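Local coordinates for protein of unknown function with a Fic domain (Bacteroides thetaiotaomicron VPI-5482, PDB 3CUC) that is of unknown function but carries a Fic domain of the Fic/DOC family within a largely helical, single-chain fold, at residues E23-E35 with R268-I282. Numbering follows the deposited sequence.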
ATOM      1  N   GLU A  23      22.734  -2.121 -12.100  1.00 56.81           N
ATOM      2  CA  GLU A  23      22.120  -1.340 -13.187  1.00 57.43           C
ATOM      3  C   GLU A  23      20.767  -1.914 -13.638  1.00 56.87           C
ATOM      4  O   GLU A  23      19.874  -1.161 -14.035  1.00 57.41           O
ATOM      5  CB  GLU A  23      23.077  -1.184 -14.386  1.00 57.80           C
ATOM      6  CG  GLU A  23      23.485  -2.479 -15.110  1.00 62.31           C
ATOM      7  CD  GLU A  23      24.637  -3.232 -14.437  1.00 66.53           C
ATOM      8  OE1 GLU A  23      24.806  -3.143 -13.199  1.00 63.80           O
ATOM      9  OE2 GLU A  23      25.368  -3.934 -15.159  1.00 69.78           O
ATOM     10  N   ASP A  24      20.624  -3.238 -13.588  1.00 55.99           N
ATOM     11  CA  ASP A  24      19.331  -3.881 -13.811  1.00 54.90           C
ATOM     12  C   ASP A  24      18.410  -3.549 -12.634  1.00 52.99           C
ATOM     13  O   ASP A  24      17.245  -3.223 -12.833  1.00 53.44           O
ATOM     14  CB  ASP A  24      19.472  -5.407 -13.957  1.00 55.63           C
ATOM     15  CG  ASP A  24      20.242  -5.826 -15.209  1.00 58.13           C
ATOM     16  OD1 ASP A  24      20.062  -5.204 -16.270  1.00 58.82           O
ATOM     17  OD2 ASP A  24      21.013  -6.809 -15.137  1.00 65.02           O
ATOM     18  N   LEU A  25      18.943  -3.631 -11.416  1.00 51.16           N
ATOM     19  CA  LEU A  25      18.176  -3.338 -10.200  1.00 49.48           C
ATOM     20  C   LEU A  25      17.707  -1.891 -10.168  1.00 49.58           C
ATOM     21  O   LEU A  25      16.579  -1.618  -9.763  1.00 49.98           O
ATOM     22  CB  LEU A  25      19.000  -3.658  -8.942  1.00 49.22           C
ATOM     23  CG  LEU A  25      18.385  -3.330  -7.572  1.00 48.20           C
ATOM     24  CD1 LEU A  25      17.091  -4.107  -7.323  1.00 40.22           C
ATOM     25  CD2 LEU A  25      19.396  -3.574  -6.462  1.00 46.65           C
ATOM     26  N   LYS A  26      18.563  -0.969 -10.597  1.00 49.96           N
ATOM     27  CA  LYS A  26      18.193   0.449 -10.635  1.00 50.06           C
ATOM     28  C   LYS A  26      17.048   0.717 -11.602  1.00 49.61           C
ATOM     29  O   LYS A  26      16.135   1.478 -11.286  1.00 50.02           O
ATOM     30  CB  LYS A  26      19.379   1.335 -11.020  1.00 50.32           C
ATOM     31  CG  LYS A  26      19.021   2.822 -11.022  1.00 52.07           C
ATOM     32  CD  LYS A  26      20.236   3.724 -10.999  1.00 52.92           C
ATOM     33  CE  LYS A  26      19.853   5.138 -10.594  1.00 54.17           C
ATOM     34  NZ  LYS A  26      18.846   5.728 -11.509  1.00 54.80           N
ATOM     35  N   ARG A  27      17.110   0.110 -12.785  1.00 49.44           N
ATOM     36  CA  ARG A  27      16.030   0.222 -13.763  1.00 50.13           C
ATOM     37  C   ARG A  27      14.712  -0.247 -13.174  1.00 49.29           C
ATOM     38  O   ARG A  27      13.694   0.429 -13.320  1.00 48.47           O
ATOM     39  CB  ARG A  27      16.345  -0.585 -15.024  1.00 50.12           C
ATOM     40  CG  ARG A  27      17.388   0.067 -15.928  1.00 53.32           C
ATOM     41  CD  ARG A  27      17.939  -0.897 -16.976  1.00 54.59           C
ATOM     42  NE  ARG A  27      16.886  -1.763 -17.507  1.00 57.51           N
ATOM     43  CZ  ARG A  27      16.910  -3.096 -17.521  1.00 59.06           C
ATOM     44  NH1 ARG A  27      17.952  -3.781 -17.070  1.00 58.89           N
ATOM     45  NH2 ARG A  27      15.879  -3.761 -18.018  1.00 60.20           N
ATOM     46  N   TRP A  28      14.735  -1.396 -12.499  1.00 49.72           N
ATOM     47  CA  TRP A  28      13.530  -1.903 -11.852  1.00 50.49           C
ATOM     48  C   TRP A  28      13.031  -0.907 -10.806  1.00 49.13           C
ATOM     49  O   TRP A  28      11.859  -0.515 -10.825  1.00 48.57           O
ATOM     50  CB  TRP A  28      13.745  -3.280 -11.210  1.00 52.52           C
ATOM     51  CG  TRP A  28      12.667  -3.584 -10.223  1.00 55.00           C
ATOM     52  CD1 TRP A  28      12.762  -3.539  -8.861  1.00 57.84           C
ATOM     53  CD2 TRP A  28      11.317  -3.907 -10.519  1.00 56.24           C
ATOM     54  NE1 TRP A  28      11.553  -3.840  -8.291  1.00 56.39           N
ATOM     55  CE2 TRP A  28      10.647  -4.071  -9.288  1.00 57.46           C
ATOM     56  CE3 TRP A  28      10.604  -4.084 -11.707  1.00 58.34           C
ATOM     57  CZ2 TRP A  28       9.296  -4.406  -9.209  1.00 59.42           C
ATOM     58  CZ3 TRP A  28       9.257  -4.418 -11.630  1.00 58.90           C
ATOM     59  CH2 TRP A  28       8.617  -4.575 -10.390  1.00 59.16           C
ATOM     60  N   ASN A  29      13.918  -0.500  -9.902  1.00 48.05           N
ATOM     61  CA  ASN A  29      13.543   0.436  -8.836  1.00 47.44           C
ATOM     62  C   ASN A  29      13.035   1.766  -9.356  1.00 46.86           C
ATOM     63  O   ASN A  29      12.053   2.285  -8.843  1.00 47.68           O
ATOM     64  CB  ASN A  29      14.702   0.682  -7.872  1.00 46.54           C
ATOM     65  CG  ASN A  29      14.975  -0.503  -6.982  1.00 48.73           C
ATOM     66  OD1 ASN A  29      14.053  -1.208  -6.558  1.00 53.26           O
ATOM     67  ND2 ASN A  29      16.246  -0.739  -6.695  1.00 53.00           N
ATOM     68  N   ASP A  30      13.699   2.314 -10.369  1.00 46.55           N
ATOM     69  CA  ASP A  30      13.261   3.577 -10.966  1.00 46.45           C
ATOM     70  C   ASP A  30      11.835   3.459 -11.507  1.00 46.49           C
ATOM     71  O   ASP A  30      10.977   4.276 -11.172  1.00 46.13           O
ATOM     72  CB  ASP A  30      14.214   4.026 -12.077  1.00 46.59           C
ATOM     73  CG  ASP A  30      15.525   4.610 -11.542  1.00 48.06           C
ATOM     74  OD1 ASP A  30      15.640   4.888 -10.329  1.00 47.90           O
ATOM     75  OD2 ASP A  30      16.455   4.802 -12.347  1.00 50.86           O
ATOM     76  N   LYS A  31      11.574   2.427 -12.308  1.00 46.71           N
ATOM     77  CA  LYS A  31      10.240   2.219 -12.861  1.00 46.35           C
ATOM     78  C   LYS A  31       9.196   2.058 -11.760  1.00 45.88           C
ATOM     79  O   LYS A  31       8.101   2.618 -11.855  1.00 46.33           O
ATOM     80  CB  LYS A  31      10.181   1.002 -13.790  1.00 47.22           C
ATOM     81  CG  LYS A  31       8.964   1.049 -14.728  1.00 52.00           C
ATOM     82  CD  LYS A  31       8.541  -0.327 -15.252  1.00 58.05           C
ATOM     83  CE  LYS A  31       7.252  -0.238 -16.098  1.00 58.40           C
ATOM     84  NZ  LYS A  31       7.392   0.671 -17.279  1.00 61.65           N
ATOM     85  N   PHE A  32       9.524   1.297 -10.719  1.00 45.29           N
ATOM     86  CA  PHE A  32       8.562   1.067  -9.652  1.00 45.00           C
ATOM     87  C   PHE A  32       8.226   2.360  -8.895  1.00 45.76           C
ATOM     88  O   PHE A  32       7.049   2.665  -8.666  1.00 46.03           O
ATOM     89  CB  PHE A  32       9.044   0.002  -8.670  1.00 44.85           C
ATOM     90  CG  PHE A  32       8.182  -0.092  -7.458  1.00 42.58           C
ATOM     91  CD1 PHE A  32       6.990  -0.787  -7.499  1.00 41.94           C
ATOM     92  CD2 PHE A  32       8.524   0.580  -6.300  1.00 45.03           C
ATOM     93  CE1 PHE A  32       6.176  -0.849  -6.393  1.00 47.59           C
ATOM     94  CE2 PHE A  32       7.714   0.532  -5.191  1.00 47.12           C
ATOM     95  CZ  PHE A  32       6.536  -0.182  -5.236  1.00 49.14           C
ATOM     96  N   LYS A  33       9.257   3.105  -8.506  1.00 45.36           N
ATOM     97  CA  LYS A  33       9.081   4.381  -7.800  1.00 46.59           C
ATOM     98  C   LYS A  33       8.124   5.291  -8.562  1.00 46.30           C
ATOM     99  O   LYS A  33       7.224   5.923  -7.996  1.00 44.56           O
ATOM    100  CB  LYS A  33      10.428   5.098  -7.647  1.00 46.75           C
ATOM    101  CG  LYS A  33      10.419   6.235  -6.632  1.00 48.14           C
ATOM    102  CD  LYS A  33      11.822   6.804  -6.397  1.00 47.83           C
ATOM    103  CE  LYS A  33      12.258   7.714  -7.548  1.00 46.78           C
ATOM    104  NZ  LYS A  33      13.525   8.438  -7.250  1.00 43.78           N
ATOM    105  N   LEU A  34       8.338   5.333  -9.864  1.00 46.20           N
ATOM    106  CA  LEU A  34       7.542   6.150 -10.744  1.00 46.89           C
ATOM    107  C   LEU A  34       6.081   5.686 -10.720  1.00 47.16           C
ATOM    108  O   LEU A  34       5.164   6.448 -10.395  1.00 45.66           O
ATOM    109  CB  LEU A  34       8.103   6.031 -12.162  1.00 47.59           C
ATOM    110  CG  LEU A  34       8.043   7.262 -13.049  1.00 49.41           C
ATOM    111  CD1 LEU A  34       6.646   7.889 -13.028  1.00 52.27           C
ATOM    112  CD2 LEU A  34       9.136   8.238 -12.599  1.00 56.42           C
ATOM    113  N   GLU A  35       5.879   4.414 -11.042  1.00 47.96           N
ATOM    114  CA  GLU A  35       4.537   3.885 -11.231  1.00 48.81           C
ATOM    115  C   GLU A  35       3.741   3.788  -9.939  1.00 47.41           C
ATOM    116  O   GLU A  35       2.525   3.998  -9.941  1.00 46.69           O
ATOM    117  CB  GLU A  35       4.603   2.520 -11.912  1.00 49.94           C
ATOM    118  CG  GLU A  35       5.150   2.608 -13.336  1.00 57.20           C
ATOM    119  CD  GLU A  35       4.412   1.717 -14.316  1.00 69.13           C
ATOM    120  OE1 GLU A  35       4.029   0.588 -13.934  1.00 73.47           O
ATOM    121  OE2 GLU A  35       4.211   2.156 -15.472  1.00 77.38           O
ATOM    122  N   ARG A 268       2.519  -9.746 -11.894  1.00 47.65           N
ATOM    123  CA  ARG A 268       2.981  -8.703 -12.802  1.00 50.10           C
ATOM    124  C   ARG A 268       4.362  -8.184 -12.396  1.00 48.05           C
ATOM    125  O   ARG A 268       5.230  -8.041 -13.252  1.00 49.03           O
ATOM    126  CB  ARG A 268       1.978  -7.544 -12.868  1.00 50.30           C
ATOM    127  CG  ARG A 268       2.259  -6.556 -14.009  1.00 55.86           C
ATOM    128  CD  ARG A 268       1.604  -5.177 -13.813  1.00 57.85           C
ATOM    129  NE  ARG A 268       2.339  -4.146 -14.558  1.00 68.74           N
ATOM    130  CZ  ARG A 268       3.100  -3.178 -14.030  1.00 71.98           C
ATOM    131  NH1 ARG A 268       3.249  -3.029 -12.709  1.00 69.44           N
ATOM    132  NH2 ARG A 268       3.713  -2.324 -14.847  1.00 72.93           N
ATOM    133  N   SER A 269       4.561  -7.921 -11.100  1.00 46.83           N
ATOM    134  CA  SER A 269       5.843  -7.405 -10.584  1.00 46.11           C
ATOM    135  C   SER A 269       6.962  -8.406 -10.797  1.00 46.18           C
ATOM    136  O   SER A 269       8.048  -8.045 -11.257  1.00 46.71           O
ATOM    137  CB  SER A 269       5.766  -7.088  -9.088  1.00 45.50           C
ATOM    138  OG  SER A 269       4.854  -6.042  -8.809  1.00 49.28           O
ATOM    139  N   LEU A 270       6.692  -9.663 -10.445  1.00 45.54           N
ATOM    140  CA  LEU A 270       7.657 -10.735 -10.618  1.00 44.98           C
ATOM    141  C   LEU A 270       8.060 -10.879 -12.084  1.00 45.73           C
ATOM    142  O   LEU A 270       9.243 -11.020 -12.397  1.00 46.07           O
ATOM    143  CB  LEU A 270       7.097 -12.057 -10.076  1.00 44.38           C
ATOM    144  CG  LEU A 270       7.123 -12.216  -8.550  1.00 42.28           C
ATOM    145  CD1 LEU A 270       6.233 -13.365  -8.119  1.00 35.71           C
ATOM    146  CD2 LEU A 270       8.558 -12.418  -8.035  1.00 35.13           C
ATOM    147  N   THR A 271       7.079 -10.824 -12.981  1.00 46.01           N
ATOM    148  CA  THR A 271       7.357 -10.987 -14.403  1.00 46.20           C
ATOM    149  C   THR A 271       8.243  -9.855 -14.910  1.00 47.07           C
ATOM    150  O   THR A 271       9.224 -10.096 -15.604  1.00 47.18           O
ATOM    151  CB  THR A 271       6.066 -11.056 -15.231  1.00 45.77           C
ATOM    152  OG1 THR A 271       5.273 -12.163 -14.782  1.00 46.17           O
ATOM    153  CG2 THR A 271       6.391 -11.243 -16.700  1.00 41.57           C
ATOM    154  N   LEU A 272       7.903  -8.624 -14.548  1.00 47.91           N
ATOM    155  CA  LEU A 272       8.718  -7.473 -14.916  1.00 49.46           C
ATOM    156  C   LEU A 272      10.105  -7.518 -14.281  1.00 49.21           C
ATOM    157  O   LEU A 272      11.092  -7.157 -14.926  1.00 49.80           O
ATOM    158  CB  LEU A 272       8.024  -6.157 -14.534  1.00 49.54           C
ATOM    159  CG  LEU A 272       7.477  -5.307 -15.681  1.00 52.94           C
ATOM    160  CD1 LEU A 272       6.529  -6.143 -16.563  1.00 55.16           C
ATOM    161  CD2 LEU A 272       6.791  -4.038 -15.134  1.00 51.59           C
ATOM    162  N   ALA A 273      10.177  -7.932 -13.016  1.00 48.48           N
ATOM    163  CA  ALA A 273      11.440  -7.924 -12.286  1.00 47.81           C
ATOM    164  C   ALA A 273      12.390  -8.977 -12.849  1.00 47.33           C
ATOM    165  O   ALA A 273      13.581  -8.712 -13.025  1.00 47.57           O
ATOM    166  CB  ALA A 273      11.202  -8.145 -10.813  1.00 47.75           C
ATOM    167  N   ILE A 274      11.854 -10.158 -13.148  1.00 46.90           N
ATOM    168  CA  ILE A 274      12.622 -11.210 -13.826  1.00 47.04           C
ATOM    169  C   ILE A 274      13.147 -10.702 -15.175  1.00 48.65           C
ATOM    170  O   ILE A 274      14.295 -10.962 -15.554  1.00 48.74           O
ATOM    171  CB  ILE A 274      11.773 -12.499 -14.034  1.00 45.69           C
ATOM    172  CG1 ILE A 274      11.557 -13.214 -12.700  1.00 44.26           C
ATOM    173  CG2 ILE A 274      12.451 -13.445 -15.013  1.00 39.89           C
ATOM    174  CD1 ILE A 274      10.578 -14.354 -12.774  1.00 42.15           C
ATOM    175  N   LYS A 275      12.296  -9.967 -15.884  1.00 50.00           N
ATOM    176  CA  LYS A 275      12.647  -9.412 -17.185  1.00 51.73           C
ATOM    177  C   LYS A 275      13.833  -8.454 -17.042  1.00 51.66           C
ATOM    178  O   LYS A 275      14.776  -8.501 -17.832  1.00 51.11           O
ATOM    179  CB  LYS A 275      11.426  -8.701 -17.784  1.00 52.77           C
ATOM    180  CG  LYS A 275      11.278  -8.825 -19.297  1.00 59.07           C
ATOM    181  CD  LYS A 275       9.805  -8.722 -19.723  1.00 63.29           C
ATOM    182  CE  LYS A 275       9.656  -8.226 -21.161  1.00 65.92           C
ATOM    183  NZ  LYS A 275      10.439  -9.037 -22.126  1.00 67.56           N
ATOM    184  N   ALA A 276      13.784  -7.611 -16.012  1.00 52.30           N
ATOM    185  CA  ALA A 276      14.860  -6.667 -15.723  1.00 52.90           C
ATOM    186  C   ALA A 276      16.151  -7.396 -15.369  1.00 54.30           C
ATOM    187  O   ALA A 276      17.206  -7.085 -15.919  1.00 54.57           O
ATOM    188  CB  ALA A 276      14.459  -5.729 -14.594  1.00 52.18           C
ATOM    189  N   ALA A 277      16.059  -8.371 -14.463  1.00 56.04           N
ATOM    190  CA  ALA A 277      17.211  -9.192 -14.059  1.00 57.03           C
ATOM    191  C   ALA A 277      17.927  -9.813 -15.260  1.00 58.34           C
ATOM    192  O   ALA A 277      19.153  -9.845 -15.311  1.00 59.08           O
ATOM    193  CB  ALA A 277      16.777 -10.286 -13.091  1.00 56.74           C
ATOM    194  N   LYS A 278      17.158 -10.287 -16.234  1.00 60.18           N
ATOM    195  CA  LYS A 278      17.715 -10.854 -17.464  1.00 61.49           C
ATOM    196  C   LYS A 278      18.255  -9.800 -18.440  1.00 62.50           C
ATOM    197  O   LYS A 278      18.657 -10.144 -19.543  1.00 62.62           O
ATOM    198  CB  LYS A 278      16.652 -11.696 -18.174  1.00 61.95           C
ATOM    199  CG  LYS A 278      16.243 -12.964 -17.436  1.00 62.60           C
ATOM    200  CD  LYS A 278      15.118 -13.667 -18.192  1.00 66.21           C
ATOM    201  CE  LYS A 278      14.923 -15.102 -17.733  1.00 68.87           C
ATOM    202  NZ  LYS A 278      13.716 -15.714 -18.361  1.00 70.39           N
ATOM    203  N   GLY A 279      18.248  -8.526 -18.050  1.00 64.01           N
ATOM    204  CA  GLY A 279      18.781  -7.451 -18.888  1.00 65.08           C
ATOM    205  C   GLY A 279      17.861  -6.937 -19.987  1.00 66.28           C
ATOM    206  O   GLY A 279      18.241  -6.031 -20.727  1.00 66.54           O
ATOM    207  N   GLU A 280      16.651  -7.492 -20.098  1.00 67.24           N
ATOM    208  CA  GLU A 280      15.706  -7.110 -21.160  1.00 67.85           C
ATOM    209  C   GLU A 280      14.998  -5.807 -20.807  1.00 68.23           C
ATOM    210  O   GLU A 280      15.083  -5.348 -19.681  1.00 67.86           O
ATOM    211  CB  GLU A 280      14.661  -8.205 -21.375  1.00 67.97           C
ATOM    212  CG  GLU A 280      15.232  -9.573 -21.732  1.00 68.84           C
ATOM    213  CD  GLU A 280      14.298 -10.705 -21.352  1.00 71.27           C
ATOM    214  OE1 GLU A 280      13.068 -10.519 -21.452  1.00 70.63           O
ATOM    215  OE2 GLU A 280      14.788 -11.779 -20.943  1.00 71.67           O
ATOM    216  N   SER A 281      14.284  -5.228 -21.767  1.00 69.20           N
ATOM    217  CA  SER A 281      13.605  -3.942 -21.563  1.00 70.04           C
ATOM    218  C   SER A 281      12.342  -4.074 -20.729  1.00 70.24           C
ATOM    219  O   SER A 281      11.682  -5.122 -20.745  1.00 71.13           O
ATOM    220  CB  SER A 281      13.246  -3.296 -22.907  1.00 70.40           C
ATOM    221  OG  SER A 281      12.356  -2.200 -22.739  1.00 70.78           O
ATOM    222  N   ILE A 282      12.013  -2.984 -20.029  1.00 68.98           N
ATOM    223  CA  ILE A 282      10.788  -2.880 -19.230  1.00 67.83           C
ATOM    224  C   ILE A 282       9.916  -1.675 -19.640  1.00 68.99           C
ATOM    225  O   ILE A 282       8.722  -1.852 -19.894  1.00 70.28           O
ATOM    226  CB  ILE A 282      11.075  -2.879 -17.696  1.00 67.59           C
ATOM    227  CG1 ILE A 282      12.189  -1.892 -17.322  1.00 66.56           C
ATOM    228  CG2 ILE A 282      11.448  -4.279 -17.232  1.00 62.92           C
ATOM    229  CD1 ILE A 282      12.558  -1.927 -15.855  1.00 65.99           C
TER
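Trp28 fills a hole formed by Ser269, Leu272, Ala273 and Ala276, a knobs-into-holes fit in which a small residue meets the indole face. Ala273 CB lies 4.1 Å from the centroid of the six-membered ring of Trp28 and only 6° off its normal, which identifies a CH-pi contact. The edge of the same ring is met by Leu272, whose CB is 3.6 Å from Trp28 CZ3. With CG anti to the backbone N, the indole is carried over the partner helix, although its CB does not aim there. Ser269 borders the outer end of the ring at CH2 with its carbonyl O and, a little farther off, its CB, while its OG is hydrogen-bonded to the carbonyl O of Met218; Trp14 of helix 6-16 touches Ala273 as well.

The axes of 23-35 and 268-277 run in roughly opposite directions, at 148°, and approach to 9.0 Å. They join helix 256-277, the last of the model, to helix 22-42 near the start of this mostly helical chain. Asp24 and Ala276 have the closest CA atoms, 5.6 Å apart. Just beyond, a Schellman motif ends the second helix at Gly279, and the following residues fold back along Arg27 to place Ile282 CD1 3.6 Å from Arg27 O. The Arg27 guanidinium is held in plane at its edge by the carboxylate of Asp24, with NH1 to Asp24 OD1 at 2.7 Å.

Toward the other end the contact is looser, polar and partly exposed. Arg268 NH2 donates to Glu35 OE1 at 3.1 Å, but the N-H...O angle of 137° and a tilt from the guanidinium plane show a bent bond. Lys31 joins this salt-bridge network through a long interaction with Glu35 OE2, its aliphatic chain crossing Leu272 at about a right angle.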